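Local coordinates for protein NADP-dependent alcohol dehydrogenase (Entamoeba histolytica, PDB 2OUI) that probably catalyses the NADP-dependent, reversible interconversion of alcohols with aldehydes or ketones, as a zinc-containing tetramer, at residues 162-165 and 166-170. The protein carries 1 engineered substitution. Residues are numbered along the deposited sequence; the frame is centred on the assembly and turned at random.
Sequences ANIK and LGDTV. With EDO (1,2-ethanediol), chain L.
A type II beta turn from Lys165 to Asp168 brings these two residues together. The turn is closed by Asp168 N, which donates to Lys165 O at 3.0 Å. The Asp168 side chain then reaches back across the turn, and Lys165 N donates to its OD2 at 2.8 Å. This N-H comes from above the carboxylate plane, 54° out of it. Gly167 takes the positive phi of the turn (79°). The connection leads from helix 148-161, ended by a Schellman motif at Asn163, into strand 170-173 of the Rossmann-type parallel sheet. Flanking the turn in sequence, Ile164 and Val170 cross at about a right angle, with Ile164 CG1 3.8 Å from Val170 CG2. With chi1 at 169°, Val170 CG2 lies beside the backbone N and makes the closer contact, while CG1 comes near only Ile164 CD1. The buried Asp168 carboxylate also has two lysine partners. OD2 forms a salt bridge with Lys238, and OD1 forms one with Lys304 of a second subunit, so the turn lies at a subunit interface. The Lys165 chain, bent at its second torsion, brings NZ to Asn163 OD1 in a weak bond of 3.2 Å; ND2 of that asparagine bonds to Asp261. A 1,2-ethanediol donates from O1 to Ile164 O at 2.7 Å.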
ATOM      1  N   ALA A 162      -8.304   2.112  -9.746  1.00 23.27           N
ATOM      2  CA  ALA A 162      -9.501   2.455  -8.982  1.00 23.96           C
ATOM      3  C   ALA A 162      -9.514   1.804  -7.591  1.00 24.61           C
ATOM      4  O   ALA A 162     -10.453   2.015  -6.834  1.00 23.63           O
ATOM      5  CB  ALA A 162     -10.764   2.076  -9.772  1.00 24.29           C
ATOM      6  N   ASN A 163      -8.496   0.983  -7.281  1.00 23.57           N
ATOM      7  CA  ASN A 163      -8.284   0.467  -5.924  1.00 23.19           C
ATOM      8  C   ASN A 163      -9.519  -0.287  -5.431  1.00 24.24           C
ATOM      9  O   ASN A 163      -9.980  -0.132  -4.293  1.00 25.08           O
ATOM     10  CB  ASN A 163      -7.921   1.628  -4.975  1.00 25.44           C
ATOM     11  CG  ASN A 163      -7.452   1.147  -3.634  1.00 29.14           C
ATOM     12  OD1 ASN A 163      -6.800   0.107  -3.536  1.00 27.10           O
ATOM     13  ND2 ASN A 163      -7.782   1.888  -2.587  1.00 25.07           N
ATOM     14  N   ILE A 164     -10.058  -1.102  -6.324  1.00 24.93           N
ATOM     15  CA  ILE A 164     -11.335  -1.758  -6.075  1.00 25.80           C
ATOM     16  C   ILE A 164     -11.134  -2.813  -4.986  1.00 26.08           C
ATOM     17  O   ILE A 164     -10.166  -3.587  -5.048  1.00 28.93           O
ATOM     18  CB  ILE A 164     -11.912  -2.370  -7.375  1.00 26.10           C
ATOM     19  CG1 ILE A 164     -12.381  -1.233  -8.306  1.00 26.85           C
ATOM     20  CG2 ILE A 164     -13.061  -3.270  -7.036  1.00 28.23           C
ATOM     21  CD1 ILE A 164     -12.462  -1.624  -9.724  1.00 32.26           C
ATOM     22  N   LYS A 165     -12.031  -2.814  -3.998  1.00 25.95           N
ATOM     23  CA  LYS A 165     -12.009  -3.775  -2.865  1.00 25.46           C
ATOM     24  C   LYS A 165     -13.206  -4.707  -2.898  1.00 26.65           C
ATOM     25  O   LYS A 165     -14.213  -4.424  -3.558  1.00 23.33           O
ATOM     26  CB  LYS A 165     -12.034  -3.060  -1.516  1.00 26.73           C
ATOM     27  CG  LYS A 165     -10.895  -2.042  -1.267  1.00 30.85           C
ATOM     28  CD  LYS A 165      -9.527  -2.682  -1.359  1.00 33.81           C
ATOM     29  CE  LYS A 165      -8.428  -1.665  -1.064  1.00 44.24           C
ATOM     30  NZ  LYS A 165      -7.098  -2.276  -1.355  1.00 51.30           N
ATOM     31  N   LEU A 166     -13.117  -5.803  -2.138  1.00 24.49           N
ATOM     32  CA  LEU A 166     -14.179  -6.804  -2.086  1.00 24.01           C
ATOM     33  C   LEU A 166     -15.493  -6.194  -1.656  1.00 25.62           C
ATOM     34  O   LEU A 166     -15.573  -5.536  -0.607  1.00 24.26           O
ATOM     35  CB  LEU A 166     -13.807  -7.947  -1.131  1.00 24.01           C
ATOM     36  CG  LEU A 166     -12.697  -8.900  -1.601  1.00 28.88           C
ATOM     37  CD1 LEU A 166     -12.097  -9.711  -0.409  1.00 27.30           C
ATOM     38  CD2 LEU A 166     -13.208  -9.840  -2.699  1.00 28.68           C
ATOM     39  N   GLY A 167     -16.520  -6.424  -2.482  1.00 23.04           N
ATOM     40  CA  GLY A 167     -17.867  -5.901  -2.254  1.00 23.59           C
ATOM     41  C   GLY A 167     -18.106  -4.442  -2.621  1.00 21.32           C
ATOM     42  O   GLY A 167     -19.219  -3.953  -2.448  1.00 25.25           O
ATOM     43  N   ASP A 168     -17.096  -3.760  -3.169  1.00 21.44           N
ATOM     44  CA  ASP A 168     -17.231  -2.340  -3.545  1.00 23.46           C
ATOM     45  C   ASP A 168     -18.305  -2.159  -4.618  1.00 24.03           C
ATOM     46  O   ASP A 168     -18.469  -3.021  -5.489  1.00 23.71           O
ATOM     47  CB  ASP A 168     -15.924  -1.783  -4.125  1.00 22.49           C
ATOM     48  CG  ASP A 168     -15.019  -1.168  -3.069  1.00 28.73           C
ATOM     49  OD1 ASP A 168     -15.454  -0.970  -1.910  1.00 25.85           O
ATOM     50  OD2 ASP A 168     -13.871  -0.851  -3.423  1.00 28.88           O
ATOM     51  N   THR A 169     -19.031  -1.042  -4.542  1.00 22.04           N
ATOM     52  CA  THR A 169     -19.936  -0.660  -5.610  1.00 21.20           C
ATOM     53  C   THR A 169     -19.099   0.240  -6.539  1.00 21.62           C
ATOM     54  O   THR A 169     -18.497   1.221  -6.092  1.00 24.70           O
ATOM     55  CB  THR A 169     -21.143   0.102  -5.027  1.00 23.69           C
ATOM     56  OG1 THR A 169     -21.918  -0.792  -4.213  1.00 22.73           O
ATOM     57  CG2 THR A 169     -22.046   0.687  -6.134  1.00 21.68           C
ATOM     58  N   VAL A 170     -19.076  -0.085  -7.821  1.00 20.53           N
ATOM     59  CA  VAL A 170     -18.123   0.524  -8.731  1.00 22.87           C
ATOM     60  C   VAL A 170     -18.907   1.086  -9.910  1.00 19.95           C
ATOM     61  O   VAL A 170     -19.940   0.506 -10.301  1.00 21.50           O
ATOM     62  CB  VAL A 170     -17.082  -0.524  -9.224  1.00 22.78           C
ATOM     63  CG1 VAL A 170     -16.208   0.010 -10.407  1.00 24.16           C
ATOM     64  CG2 VAL A 170     -16.171  -1.011  -8.044  1.00 23.23           C
TER
HETATM   65  C1  EDO L2008      -6.296  -3.671  -5.367  1.00 51.39           C
HETATM   66  O1  EDO L2008      -7.541  -3.229  -4.822  1.00 43.05           O
HETATM   67  C2  EDO L2008      -6.198  -3.227  -6.824  1.00 47.78           C
HETATM   68  O2  EDO L2008      -5.546  -1.948  -6.883  1.00 40.83           O